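Arylamine n-acetyltransferase (Mycobacterium smegmatis, PDB 1W5R) transfers an acetyl group, probably from acetyl-coenzyme A by way of an active-site cysteine thiol, to the amine of arylamine substrates. Local coordinates at residues E155-L168 with Q171-E185. The protein carries 1 engineered substitution. Sequence-based numbering, arbitrary orientation.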
loop_
_atom_site.group_PDB
_atom_site.type_symbol
_atom_site.label_atom_id
_atom_site.label_comp_id
_atom_site.label_asym_id
_atom_site.label_seq_id
_atom_site.Cartn_x
_atom_site.Cartn_y
_atom_site.Cartn_z
ATOM N N GLU A 155 -17.035 9.536 2.436
ATOM C CA GLU A 155 -17.032 10.740 1.587
ATOM C C GLU A 155 -18.435 11.312 1.468
ATOM O O GLU A 155 -19.420 10.606 1.691
ATOM C CB GLU A 155 -16.541 10.425 0.156
ATOM C CG GLU A 155 -15.275 9.630 0.053
ATOM C CD GLU A 155 -15.521 8.130 0.005
ATOM O OE1 GLU A 155 -16.562 7.655 0.504
ATOM O OE2 GLU A 155 -14.636 7.422 -0.498
ATOM N N PRO A 156 -18.538 12.597 1.094
ATOM C CA PRO A 156 -19.844 13.126 0.715
ATOM C C PRO A 156 -20.410 12.451 -0.546
ATOM O O PRO A 156 -19.657 12.112 -1.471
ATOM C CB PRO A 156 -19.564 14.601 0.418
ATOM C CG PRO A 156 -18.219 14.886 0.973
ATOM C CD PRO A 156 -17.466 13.618 1.068
ATOM N N TYR A 157 -21.724 12.255 -0.559
ATOM C CA TYR A 157 -22.439 11.771 -1.750
ATOM C C TYR A 157 -23.539 12.759 -2.112
ATOM O O TYR A 157 -23.905 13.611 -1.299
ATOM C CB TYR A 157 -23.060 10.381 -1.530
ATOM C CG TYR A 157 -22.099 9.208 -1.607
ATOM C CD1 TYR A 157 -21.013 9.093 -0.732
ATOM C CD2 TYR A 157 -22.300 8.188 -2.544
ATOM C CE1 TYR A 157 -20.133 8.004 -0.794
ATOM C CE2 TYR A 157 -21.439 7.082 -2.602
ATOM C CZ TYR A 157 -20.358 7.007 -1.737
ATOM O OH TYR A 157 -19.509 5.929 -1.781
ATOM N N ARG A 158 -24.074 12.644 -3.324
ATOM C CA ARG A 158 -25.141 13.545 -3.775
ATOM C C ARG A 158 -26.062 12.859 -4.782
ATOM O O ARG A 158 -25.590 12.205 -5.733
ATOM C CB ARG A 158 -24.547 14.811 -4.405
ATOM C CG ARG A 158 -25.583 15.877 -4.733
ATOM C CD ARG A 158 -24.977 17.048 -5.474
ATOM N NE ARG A 158 -25.975 18.089 -5.726
ATOM C CZ ARG A 158 -25.979 18.896 -6.784
ATOM N NH1 ARG A 158 -25.038 18.812 -7.707
ATOM N NH2 ARG A 158 -26.944 19.794 -6.918
ATOM N N LEU A 159 -27.369 13.022 -4.576
ATOM C CA LEU A 159 -28.355 12.630 -5.577
ATOM C C LEU A 159 -28.778 13.857 -6.364
ATOM O O LEU A 159 -29.006 14.929 -5.799
ATOM C CB LEU A 159 -29.588 11.993 -4.933
ATOM C CG LEU A 159 -29.413 10.575 -4.388
ATOM C CD1 LEU A 159 -30.551 10.204 -3.435
ATOM C CD2 LEU A 159 -29.308 9.560 -5.533
ATOM N N THR A 160 -28.843 13.707 -7.675
ATOM C CA THR A 160 -29.470 14.705 -8.545
ATOM C C THR A 160 -30.491 13.972 -9.402
ATOM O O THR A 160 -30.460 12.739 -9.499
ATOM C CB THR A 160 -28.445 15.430 -9.434
ATOM O OG1 THR A 160 -27.650 14.474 -10.148
ATOM C CG2 THR A 160 -27.530 16.315 -8.598
ATOM N N ARG A 161 -31.431 14.697 -9.994
ATOM C CA ARG A 161 -32.389 14.038 -10.860
ATOM C C ARG A 161 -32.825 14.888 -12.038
ATOM O O ARG A 161 -32.858 16.130 -11.958
ATOM C CB ARG A 161 -33.604 13.554 -10.063
ATOM C CG ARG A 161 -34.577 14.638 -9.616
ATOM C CD ARG A 161 -35.745 14.046 -8.836
ATOM N NE ARG A 161 -36.655 15.092 -8.359
ATOM C CZ ARG A 161 -37.627 15.636 -9.090
ATOM N NH1 ARG A 161 -37.813 15.270 -10.352
ATOM N NH2 ARG A 161 -38.397 16.575 -8.551
ATOM N N HIS A 162 -33.131 14.197 -13.131
ATOM C CA HIS A 162 -33.859 14.754 -14.261
ATOM C C HIS A 162 -35.121 13.918 -14.336
ATOM O O HIS A 162 -35.046 12.729 -14.666
ATOM C CB HIS A 162 -33.045 14.565 -15.536
ATOM C CG HIS A 162 -31.927 15.547 -15.695
ATOM N ND1 HIS A 162 -31.205 15.664 -16.863
ATOM C CD2 HIS A 162 -31.427 16.479 -14.848
ATOM C CE1 HIS A 162 -30.303 16.619 -16.727
ATOM N NE2 HIS A 162 -30.415 17.128 -15.513
ATOM N N GLY A 163 -36.265 14.510 -14.002
ATOM C CA GLY A 163 -37.516 13.745 -13.883
ATOM C C GLY A 163 -37.319 12.665 -12.825
ATOM O O GLY A 163 -36.837 12.953 -11.735
ATOM N N ASP A 164 -37.676 11.420 -13.141
ATOM C CA ASP A 164 -37.453 10.328 -12.186
ATOM C C ASP A 164 -36.085 9.641 -12.346
ATOM O O ASP A 164 -35.784 8.724 -11.592
ATOM C CB ASP A 164 -38.591 9.295 -12.204
ATOM C CG ASP A 164 -38.557 8.364 -10.993
ATOM O OD1 ASP A 164 -38.388 8.846 -9.851
ATOM O OD2 ASP A 164 -38.690 7.138 -11.188
ATOM N N ASP A 165 -35.272 10.084 -13.305
ATOM C CA ASP A 165 -33.916 9.548 -13.461
ATOM C C ASP A 165 -32.955 10.196 -12.471
ATOM O O ASP A 165 -32.510 11.327 -12.671
ATOM C CB ASP A 165 -33.402 9.741 -14.888
ATOM C CG ASP A 165 -33.598 8.513 -15.756
ATOM O OD1 ASP A 165 -34.665 7.866 -15.668
ATOM O OD2 ASP A 165 -32.665 8.194 -16.530
ATOM N N HIS A 166 -32.653 9.473 -11.401
ATOM C CA HIS A 166 -31.725 9.954 -10.386
ATOM C C HIS A 166 -30.321 9.507 -10.726
ATOM O O HIS A 166 -30.121 8.445 -11.318
ATOM C CB HIS A 166 -32.086 9.407 -9.006
ATOM C CG HIS A 166 -33.442 9.819 -8.523
ATOM N ND1 HIS A 166 -33.631 10.611 -7.412
ATOM C CD2 HIS A 166 -34.679 9.518 -8.990
ATOM C CE1 HIS A 166 -34.926 10.793 -7.224
ATOM N NE2 HIS A 166 -35.582 10.140 -8.164
ATOM N N THR A 167 -29.351 10.330 -10.350
ATOM C CA THR A 167 -27.948 9.945 -10.407
ATOM C C THR A 167 -27.350 10.049 -9.021
ATOM O O THR A 167 -27.475 11.080 -8.383
ATOM C CB THR A 167 -27.149 10.852 -11.364
ATOM O OG1 THR A 167 -27.671 10.731 -12.690
ATOM C CG2 THR A 167 -25.681 10.470 -11.377
ATOM N N LEU A 168 -26.709 8.978 -8.558
ATOM C CA LEU A 168 -25.895 9.041 -7.345
ATOM C C LEU A 168 -24.442 9.303 -7.708
ATOM O O LEU A 168 -23.871 8.598 -8.550
ATOM C CB LEU A 168 -25.972 7.723 -6.574
ATOM C CG LEU A 168 -25.179 7.720 -5.262
ATOM C CD1 LEU A 168 -25.827 8.653 -4.247
ATOM C CD2 LEU A 168 -25.061 6.305 -4.706
ATOM N N GLN A 171 -18.022 12.033 -3.918
ATOM C CA GLN A 171 -16.864 12.903 -3.985
ATOM C C GLN A 171 -15.660 12.045 -3.678
ATOM O O GLN A 171 -15.355 11.753 -2.513
ATOM C CB GLN A 171 -16.987 14.067 -2.997
ATOM C CG GLN A 171 -15.929 15.137 -3.210
ATOM C CD GLN A 171 -16.007 16.190 -2.141
ATOM O OE1 GLN A 171 -16.959 16.968 -2.093
ATOM N NE2 GLN A 171 -15.018 16.207 -1.268
ATOM N N VAL A 172 -15.000 11.598 -4.740
ATOM C CA VAL A 172 -13.887 10.676 -4.598
ATOM C C VAL A 172 -12.584 11.456 -4.731
ATOM O O VAL A 172 -12.249 11.971 -5.804
ATOM C CB VAL A 172 -13.946 9.548 -5.653
ATOM C CG1 VAL A 172 -12.769 8.584 -5.477
ATOM C CG2 VAL A 172 -15.285 8.801 -5.597
ATOM N N ARG A 173 -11.866 11.554 -3.617
ATOM C CA ARG A 173 -10.590 12.271 -3.552
ATOM C C ARG A 173 -10.670 13.677 -4.168
ATOM O O ARG A 173 -9.846 14.070 -5.005
ATOM C CB ARG A 173 -9.460 11.430 -4.162
ATOM C CG ARG A 173 -9.543 9.960 -3.777
ATOM C CD ARG A 173 -8.308 9.200 -4.158
ATOM N NE ARG A 173 -7.402 9.130 -3.020
ATOM C CZ ARG A 173 -6.326 9.891 -2.857
ATOM N NH1 ARG A 173 -5.981 10.789 -3.776
ATOM N NH2 ARG A 173 -5.579 9.723 -1.773
ATOM N N GLY A 174 -11.691 14.421 -3.749
ATOM C CA GLY A 174 -11.885 15.808 -4.181
ATOM C C GLY A 174 -12.593 16.003 -5.503
ATOM O O GLY A 174 -12.870 17.145 -5.898
ATOM N N GLU A 175 -12.901 14.896 -6.182
ATOM C CA GLU A 175 -13.538 14.935 -7.495
ATOM C C GLU A 175 -14.865 14.198 -7.456
ATOM O O GLU A 175 -14.922 13.023 -7.081
ATOM C CB GLU A 175 -12.645 14.264 -8.558
ATOM C CG GLU A 175 -11.936 15.205 -9.535
ATOM C CD GLU A 175 -11.421 14.482 -10.783
ATOM O OE1 GLU A 175 -12.243 13.909 -11.538
ATOM O OE2 GLU A 175 -10.193 14.500 -11.014
ATOM N N TRP A 176 -15.925 14.872 -7.875
ATOM C CA TRP A 176 -17.234 14.239 -7.967
ATOM C C TRP A 176 -17.295 13.279 -9.138
ATOM O O TRP A 176 -16.881 13.620 -10.252
ATOM C CB TRP A 176 -18.327 15.293 -8.051
ATOM C CG TRP A 176 -18.550 15.920 -6.738
ATOM C CD1 TRP A 176 -17.953 17.047 -6.242
ATOM C CD2 TRP A 176 -19.406 15.431 -5.714
ATOM N NE1 TRP A 176 -18.409 17.301 -4.970
ATOM C CE2 TRP A 176 -19.306 16.318 -4.621
ATOM C CE3 TRP A 176 -20.258 14.323 -5.617
ATOM C CZ2 TRP A 176 -20.022 16.129 -3.437
ATOM C CZ3 TRP A 176 -20.967 14.134 -4.459
ATOM C CH2 TRP A 176 -20.857 15.044 -3.377
ATOM N N GLN A 177 -17.793 12.079 -8.860
ATOM C CA GLN A 177 -17.871 10.999 -9.836
ATOM C C GLN A 177 -19.255 10.382 -9.801
ATOM O O GLN A 177 -19.674 9.855 -8.771
ATOM C CB GLN A 177 -16.834 9.926 -9.522
ATOM C CG GLN A 177 -15.411 10.458 -9.680
ATOM C CD GLN A 177 -14.361 9.391 -9.709
ATOM O OE1 GLN A 177 -14.613 8.235 -9.366
ATOM N NE2 GLN A 177 -13.154 9.772 -10.124
ATOM N N PRO A 178 -19.992 10.490 -10.914
ATOM C CA PRO A 178 -21.241 9.756 -11.018
ATOM C C PRO A 178 -20.998 8.247 -10.923
ATOM O O PRO A 178 -20.050 7.719 -11.536
ATOM C CB PRO A 178 -21.743 10.141 -12.418
ATOM C CG PRO A 178 -21.094 11.491 -12.695
ATOM C CD PRO A 178 -19.738 11.318 -12.114
ATOM N N LEU A 179 -21.846 7.573 -10.154
ATOM C CA LEU A 179 -21.722 6.135 -9.937
ATOM C C LEU A 179 -22.764 5.378 -10.749
ATOM O O LEU A 179 -22.414 4.490 -11.536
ATOM C CB LEU A 179 -21.863 5.793 -8.458
ATOM C CG LEU A 179 -20.870 6.477 -7.494
ATOM C CD1 LEU A 179 -21.124 5.934 -6.101
ATOM C CD2 LEU A 179 -19.393 6.316 -7.909
ATOM N N TYR A 180 -24.038 5.715 -10.557
ATOM C CA TYR A 180 -25.084 5.052 -11.310
ATOM C C TYR A 180 -26.317 5.924 -11.375
ATOM O O TYR A 180 -26.450 6.882 -10.601
ATOM C CB TYR A 180 -25.406 3.682 -10.707
ATOM C CG TYR A 180 -25.736 3.665 -9.224
ATOM C CD1 TYR A 180 -27.018 3.989 -8.753
ATOM C CD2 TYR A 180 -24.766 3.304 -8.281
ATOM C CE1 TYR A 180 -27.329 3.948 -7.381
ATOM C CE2 TYR A 180 -25.067 3.259 -6.911
ATOM C CZ TYR A 180 -26.354 3.596 -6.469
ATOM O OH TYR A 180 -26.690 3.517 -5.131
ATOM N N THR A 181 -27.200 5.593 -12.310
ATOM C CA THR A 181 -28.485 6.229 -12.420
ATOM C C THR A 181 -29.556 5.203 -12.075
ATOM O O THR A 181 -29.346 4.011 -12.231
ATOM C CB THR A 181 -28.725 6.761 -13.848
ATOM O OG1 THR A 181 -28.810 5.664 -14.771
ATOM C CG2 THR A 181 -27.607 7.711 -14.282
ATOM N N PHE A 182 -30.693 5.666 -11.580
ATOM C CA PHE A 182 -31.789 4.763 -11.242
ATOM C C PHE A 182 -33.108 5.511 -11.230
ATOM O O PHE A 182 -33.133 6.735 -11.046
ATOM C CB PHE A 182 -31.540 4.097 -9.874
ATOM C CG PHE A 182 -31.562 5.056 -8.701
ATOM C CD1 PHE A 182 -32.723 5.238 -7.954
ATOM C CD2 PHE A 182 -30.415 5.752 -8.330
ATOM C CE1 PHE A 182 -32.743 6.105 -6.857
ATOM C CE2 PHE A 182 -30.432 6.627 -7.241
ATOM C CZ PHE A 182 -31.593 6.803 -6.505
ATOM N N THR A 183 -34.203 4.778 -11.427
ATOM C CA THR A 183 -35.525 5.345 -11.205
ATOM C C THR A 183 -36.112 4.799 -9.907
ATOM O O THR A 183 -35.620 3.811 -9.348
ATOM C CB THR A 183 -36.505 5.068 -12.384
ATOM O OG1 THR A 183 -36.970 3.707 -12.316
ATOM C CG2 THR A 183 -35.853 5.352 -13.737
ATOM N N THR A 184 -37.182 5.430 -9.423
ATOM C CA THR A 184 -37.796 4.981 -8.192
ATOM C C THR A 184 -38.979 4.026 -8.425
ATOM O O THR A 184 -39.750 3.787 -7.512
ATOM C CB THR A 184 -38.228 6.173 -7.296
ATOM O OG1 THR A 184 -39.174 6.990 -8.003
ATOM C CG2 THR A 184 -37.010 7.004 -6.898
ATOM N N GLU A 185 -39.083 3.464 -9.630
ATOM C CA GLU A 185 -40.111 2.447 -9.905
ATOM C C GLU A 185 -39.757 1.133 -9.190
ATOM O O GLU A 185 -38.706 0.543 -9.468
ATOM C CB GLU A 185 -40.236 2.201 -11.406
ATOM C CG GLU A 185 -41.302 1.163 -11.772
ATOM C CD GLU A 185 -41.295 0.792 -13.248
ATOM O OE1 GLU A 185 -40.609 1.465 -14.057
ATOM O OE2 GLU A 185 -41.990 -0.197 -13.611
HETATM O O HOH W 1 -12.562 8.818 -1.596
#
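The carboxylate of D164 is held by both oxygens to T184: the hydroxyl OG1 of T184 donates to D164 OD1 at 2.7 Å, and the amide N of T184 to D164 OD2 at 2.9 Å. Both donors come from the syn side, the hydroxyl closer to the carboxylate plane than the amide, which stands 30° out of it. With chi1 at -165°, D164 swings its CG away from its own N and across to T184; the double grip fixes the carboxylate's rotation and ties the type II' turn H162-D165 to the segment 171-185. From there 165-168 runs antiparallel to 175-182. H166 and F182 form a hydrogen-bonded pair, T167 and T181 a non-hydrogen-bonded one, and at L168 a classic beta bulge sets both L179 and Y180 opposite one residue: L168 O accepts from L179 N at 2.8 Å while L168 N donates to Y180 O. On the face bearing H166 and L168, F182 takes CB of H166 over its ring face, 3.8 Å from the centroid, and CD2 of L159 at its edge. Y180 likewise receives L168 CB over one face, and L168 CD2 lies 3.5 Å from Y180 CZ. Farther along, W176 turns a ring edge to the backbone of Y157 and R158, its CZ3 3.6 Å from R158 CB. The two successive hairpins set 157-162, 165-172 and 175-182 side by side in the large antiparallel sheet, between strands 149-150 and 90-98, with strand 127-129 contributing L128 against L159, L168 and Y180.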